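Local coordinates for protein leucine aminopeptidase 1, chloroplastic (Solanum lycopersicum, PDB 5D8N) that removes unsubstituted N-terminal amino acids, preferably leucine, from peptides as a magnesium-dependent homohexameric aminopeptidase, and also has chaperone activity, at residues Ala51-Phe64 and Leu80-Lys92. The protein carries 1 engineered substitution. Residues are numbered along the deposited sequence; the frame is centred on the assembly and turned at random. Where two conformers were deposited one is given.
With EDO (1,2-ethanediol), chain M.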
loop_
_atom_site.group_PDB
_atom_site.type_symbol
_atom_site.label_atom_id
_atom_site.label_comp_id
_atom_site.label_asym_id
_atom_site.label_seq_id
_atom_site.Cartn_x
_atom_site.Cartn_y
_atom_site.Cartn_z
ATOM N N ALA A 51 46.782 -7.539 16.858
ATOM C CA ALA A 51 46.894 -8.232 18.127
ATOM C C ALA A 51 45.588 -8.925 18.455
ATOM O O ALA A 51 44.543 -8.275 18.516
ATOM C CB ALA A 51 47.278 -7.265 19.248
ATOM N N THR A 52 45.709 -10.188 18.863
ATOM C CA THR A 52 44.584 -10.955 19.371
ATOM C C THR A 52 44.347 -10.516 20.807
ATOM O O THR A 52 45.227 -9.910 21.420
ATOM C CB THR A 52 44.882 -12.484 19.368
ATOM O OG1 THR A 52 45.967 -12.767 20.260
ATOM C CG2 THR A 52 45.259 -13.003 17.971
ATOM N N GLU A 53 43.257 -11.001 21.395
ATOM C CA GLU A 53 42.971 -10.795 22.818
ATOM C C GLU A 53 44.054 -11.393 23.688
ATOM O O GLU A 53 44.536 -10.731 24.602
ATOM C CB GLU A 53 41.604 -11.347 23.220
ATOM C CG GLU A 53 40.486 -10.697 22.431
ATOM C CD GLU A 53 39.100 -11.061 22.917
ATOM O OE1 GLU A 53 38.190 -11.197 22.075
ATOM O OE2 GLU A 53 38.882 -11.004 24.139
ATOM N N ASN A 54 44.536 -12.579 23.329
ATOM C CA ASN A 54 45.618 -13.199 24.082
ATOM C C ASN A 54 46.933 -12.423 23.985
ATOM O O ASN A 54 47.694 -12.366 24.956
ATOM C CB ASN A 54 45.831 -14.643 23.617
ATOM C CG ASN A 54 44.706 -15.587 24.033
ATOM O OD1 ASN A 54 43.850 -15.283 24.873
ATOM N ND2 ASN A 54 44.734 -16.780 23.449
ATOM N N ASP A 55 47.212 -11.849 22.817
ATOM C CA ASP A 55 48.392 -10.989 22.626
ATOM C C ASP A 55 48.410 -9.778 23.566
ATOM O O ASP A 55 49.475 -9.203 23.794
ATOM C CB ASP A 55 48.453 -10.428 21.204
ATOM C CG ASP A 55 48.678 -11.489 20.146
ATOM O OD1 ASP A 55 49.232 -12.560 20.465
ATOM O OD2 ASP A 55 48.355 -11.207 18.970
ATOM N N MET A 56 47.246 -9.365 24.068
ATOM C CA MET A 56 47.139 -8.191 24.948
ATOM C C MET A 56 47.193 -8.501 26.449
ATOM O O MET A 56 46.974 -7.627 27.293
ATOM C CB MET A 56 45.839 -7.441 24.641
ATOM C CG MET A 56 45.755 -6.933 23.216
ATOM S SD MET A 56 47.139 -5.867 22.765
ATOM C CE MET A 56 46.943 -4.581 24.001
ATOM N N ALA A 57 47.532 -9.734 26.806
ATOM C CA ALA A 57 47.566 -10.097 28.221
ATOM C C ALA A 57 48.608 -9.269 28.970
ATOM O O ALA A 57 49.694 -8.980 28.458
ATOM C CB ALA A 57 47.866 -11.580 28.384
ATOM N N ARG A 58 48.285 -8.917 30.209
ATOM C CA ARG A 58 49.225 -8.187 31.047
ATOM C C ARG A 58 49.657 -8.988 32.265
ATOM O O ARG A 58 48.995 -9.953 32.647
ATOM C CB ARG A 58 48.599 -6.868 31.481
ATOM C CG ARG A 58 48.235 -5.974 30.310
ATOM C CD ARG A 58 47.519 -4.732 30.793
ATOM N NE ARG A 58 47.214 -3.797 29.708
ATOM C CZ ARG A 58 47.602 -2.522 29.699
ATOM N NH1 ARG A 58 48.389 -2.041 30.666
ATOM N NH2 ARG A 58 47.163 -1.707 28.747
ATOM N N ASP A 59 50.810 -8.627 32.815
ATOM C CA ASP A 59 51.314 -9.267 34.036
ATOM C C ASP A 59 50.807 -8.580 35.312
ATOM O O ASP A 59 49.922 -7.715 35.234
ATOM C CB ASP A 59 52.848 -9.371 33.988
ATOM C CG ASP A 59 53.544 -8.018 33.974
ATOM O OD1 ASP A 59 52.922 -6.980 34.331
ATOM O OD2 ASP A 59 54.748 -8.024 33.626
ATOM N N GLU A 60 51.419 -8.942 36.439
ATOM C CA GLU A 60 51.106 -8.442 37.775
ATOM C C GLU A 60 51.180 -6.915 37.877
ATOM O O GLU A 60 50.436 -6.286 38.636
ATOM C CB GLU A 60 52.145 -9.066 38.720
ATOM C CG GLU A 60 51.726 -9.307 40.162
ATOM C CD GLU A 60 52.164 -10.672 40.668
ATOM O OE1 GLU A 60 52.586 -10.789 41.838
ATOM O OE2 GLU A 60 52.080 -11.638 39.883
ATOM N N ASN A 61 52.204 -6.372 37.216
ATOM C CA ASN A 61 52.499 -4.934 37.126
ATOM C C ASN A 61 51.786 -4.173 36.008
ATOM O O ASN A 61 52.194 -3.062 35.662
ATOM C CB ASN A 61 54.005 -4.752 36.883
ATOM C CG ASN A 61 54.850 -5.246 38.035
ATOM O OD1 ASN A 61 54.347 -5.472 39.134
ATOM N ND2 ASN A 61 56.153 -5.355 37.804
ATOM N N SER A 62 50.878 -4.852 35.311
ATOM C CA SER A 62 50.122 -4.243 34.223
ATOM C C SER A 62 50.954 -3.945 32.973
ATOM O O SER A 62 50.620 -3.063 32.175
ATOM C CB SER A 62 49.424 -2.975 34.725
ATOM O OG SER A 62 48.062 -3.261 34.978
ATOM N N LYS A 63 52.019 -4.711 32.787
ATOM C CA LYS A 63 52.866 -4.561 31.613
ATOM C C LYS A 63 52.476 -5.654 30.637
ATOM O O LYS A 63 52.048 -6.739 31.040
ATOM C CB LYS A 63 54.349 -4.642 31.976
ATOM C CG LYS A 63 54.781 -3.555 32.947
ATOM C CD LYS A 63 55.440 -2.373 32.255
ATOM C CE LYS A 63 54.822 -1.057 32.708
ATOM N NZ LYS A 63 55.843 0.024 32.757
ATOM N N PHE A 64 52.607 -5.343 29.352
ATOM C CA PHE A 64 52.329 -6.319 28.301
ATOM C C PHE A 64 53.239 -7.533 28.471
ATOM O O PHE A 64 54.452 -7.370 28.576
ATOM C CB PHE A 64 52.565 -5.688 26.920
ATOM C CG PHE A 64 51.574 -4.621 26.561
ATOM C CD1 PHE A 64 50.219 -4.842 26.716
ATOM C CD2 PHE A 64 51.988 -3.435 25.989
ATOM C CE1 PHE A 64 49.298 -3.869 26.390
ATOM C CE2 PHE A 64 51.078 -2.455 25.651
ATOM C CZ PHE A 64 49.729 -2.667 25.860
ATOM N N LEU A 80 52.062 3.452 25.526
ATOM C CA LEU A 80 51.192 2.592 24.742
ATOM C C LEU A 80 50.282 1.721 25.611
ATOM O O LEU A 80 49.108 1.510 25.294
ATOM C CB LEU A 80 52.064 1.720 23.828
ATOM C CG LEU A 80 51.366 0.772 22.853
ATOM C CD1 LEU A 80 50.557 1.580 21.861
ATOM C CD2 LEU A 80 52.375 -0.111 22.132
ATOM N N SER A 81 50.820 1.201 26.715
ATOM C CA SER A 81 50.005 0.425 27.661
ATOM C C SER A 81 49.003 1.315 28.411
ATOM O O SER A 81 47.873 0.925 28.682
ATOM C CB SER A 81 50.889 -0.351 28.659
ATOM O OG SER A 81 51.799 0.491 29.366
ATOM N N ALA A 82 49.416 2.535 28.714
ATOM C CA ALA A 82 48.545 3.463 29.417
ATOM C C ALA A 82 47.377 3.899 28.519
ATOM O O ALA A 82 46.213 3.826 28.896
ATOM C CB ALA A 82 49.358 4.657 29.891
ATOM N N ALA A 83 47.684 4.227 27.276
ATOM C CA ALA A 83 46.653 4.629 26.352
ATOM C C ALA A 83 45.704 3.449 26.146
ATOM O O ALA A 83 44.488 3.622 26.091
ATOM C CB ALA A 83 47.285 5.059 25.029
ATOM N N SER A 84 46.262 2.253 25.995
ATOM C CA SER A 84 45.444 1.069 25.734
ATOM C C SER A 84 44.459 0.753 26.861
ATOM O O SER A 84 43.308 0.382 26.608
ATOM C CB SER A 84 46.344 -0.152 25.510
ATOM O OG SER A 84 47.048 -0.010 24.297
ATOM N N SER A 85 44.911 0.818 28.109
ATOM C CA SER A 85 43.977 0.574 29.210
ATOM C C SER A 85 42.981 1.728 29.345
ATOM O O SER A 85 41.793 1.495 29.505
ATOM C CB SER A 85 44.685 0.321 30.545
ATOM O OG SER A 85 45.460 1.440 30.906
ATOM N N GLU A 86 43.416 2.960 29.118
ATOM C CA GLU A 86 42.501 4.112 29.251
ATOM C C GLU A 86 41.369 3.983 28.227
ATOM O O GLU A 86 40.217 4.366 28.480
ATOM C CB GLU A 86 43.247 5.429 29.044
ATOM C CG GLU A 86 44.107 5.857 30.227
ATOM C CD GLU A 86 45.149 6.897 29.866
ATOM O OE1 GLU A 86 45.009 7.602 28.830
ATOM O OE2 GLU A 86 46.088 7.054 30.664
ATOM N N GLU A 87 41.735 3.501 27.040
ATOM C CA GLU A 87 40.788 3.441 25.946
ATOM C C GLU A 87 40.126 2.066 25.882
ATOM O O GLU A 87 39.419 1.770 24.927
ATOM C CB GLU A 87 41.457 3.820 24.626
ATOM C CG GLU A 87 42.009 5.243 24.650
ATOM C CD GLU A 87 42.855 5.605 23.446
ATOM O OE1 GLU A 87 42.558 5.092 22.342
ATOM O OE2 GLU A 87 43.802 6.428 23.609
ATOM N N ASP A 88 40.331 1.253 26.913
ATOM C CA ASP A 88 39.681 -0.052 27.026
ATOM C C ASP A 88 39.979 -0.973 25.826
ATOM O O ASP A 88 39.094 -1.662 25.329
ATOM C CB ASP A 88 38.172 0.160 27.192
ATOM C CG ASP A 88 37.456 -1.061 27.733
ATOM O OD1 ASP A 88 38.003 -1.727 28.627
ATOM O OD2 ASP A 88 36.343 -1.359 27.260
ATOM N N PHE A 89 41.188 -0.911 25.279
ATOM C CA PHE A 89 41.566 -1.784 24.154
ATOM C C PHE A 89 42.137 -3.065 24.743
ATOM O O PHE A 89 43.079 -3.010 25.525
ATOM C CB PHE A 89 42.645 -1.122 23.283
ATOM C CG PHE A 89 43.121 -1.968 22.141
ATOM C CD1 PHE A 89 42.412 -2.028 20.957
ATOM C CD2 PHE A 89 44.291 -2.696 22.230
ATOM C CE1 PHE A 89 42.825 -2.842 19.916
ATOM C CE2 PHE A 89 44.684 -3.554 21.210
ATOM C CZ PHE A 89 43.973 -3.606 20.030
ATOM N N SER A 90 41.522 -4.201 24.441
ATOM C CA SER A 90 42.011 -5.502 24.911
ATOM C C SER A 90 42.142 -6.475 23.736
ATOM O O SER A 90 42.247 -7.686 23.926
ATOM C CB SER A 90 41.054 -6.076 25.965
ATOM O OG SER A 90 39.765 -6.255 25.404
ATOM N N GLY A 91 42.167 -5.942 22.516
ATOM C CA GLY A 91 42.434 -6.759 21.332
ATOM C C GLY A 91 41.209 -7.436 20.755
ATOM O O GLY A 91 41.338 -8.331 19.925
ATOM N N LYS A 92 40.022 -6.991 21.154
ATOM C CA LYS A 92 38.784 -7.538 20.592
ATOM C C LYS A 92 38.616 -7.123 19.139
ATOM O O LYS A 92 39.115 -6.075 18.718
ATOM C CB LYS A 92 37.554 -7.118 21.408
ATOM C CG LYS A 92 37.547 -7.654 22.834
ATOM C CD LYS A 92 36.307 -7.200 23.591
ATOM C CE LYS A 92 36.273 -7.781 25.000
ATOM N NZ LYS A 92 35.179 -7.178 25.813
HETATM C C1 EDO M . 38.574 5.275 21.066
HETATM O O1 EDO M . 38.486 4.020 20.383
HETATM C C2 EDO M . 38.817 5.042 22.554
HETATM O O2 EDO M . 37.969 4.024 23.119
HETATM O O HOH W 1 45.012 -2.947 27.181
HETATM O O HOH W 2 48.063 0.730 31.858
#
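M56 laps the rim of the F89 ring at about a right angle, its CE 3.7 Å from CD2 of F89 and in the ring plane. SD of M56 lies 5.0 Å from the centroid of F89, 78° off the ring normal, an edge-on Met-aromatic contact that a flexible thioether, bent at chi2 and chi3, suits well. G91 passes close to M56 CG and the carbonyl of T52, where a CB would clash, and its positive phi also favours glycine.

R58 spans the gap between loop 57-64 and helix 79-86. With CG anti to its carbonyl carbon (chi1 -60°) and the chain extended to NE, it delivers NH2 to O of S81 at 2.7 Å, nearly straight (177°) and in the guanidinium plane. That oxygen also accepts the helical bond from S85 N. NH1 reaches back to S62 O at 2.9 Å, and a water on NH2 lies close to O of F89, whose N belongs to the Schellman motif ending the helix. A leucine in place of R58 would probably hold the loop less firmly, the bond to S81 O being gone, and leave S62 O without this donor.

F64 sets CZ 3.6 Å from CA of S81, a small residue that lets the ring come close to the helix; S81 OG bonds to D73. L69 of helix 67-75 touches both M56 and F64. Several N-H groups let one arginine serve carbonyls of both the loop after strand 46-52 and helix 79-86, and reach the following turn through water, so this link within the N-terminal domain rests on backbone acceptors rather than a carboxylate of either segment.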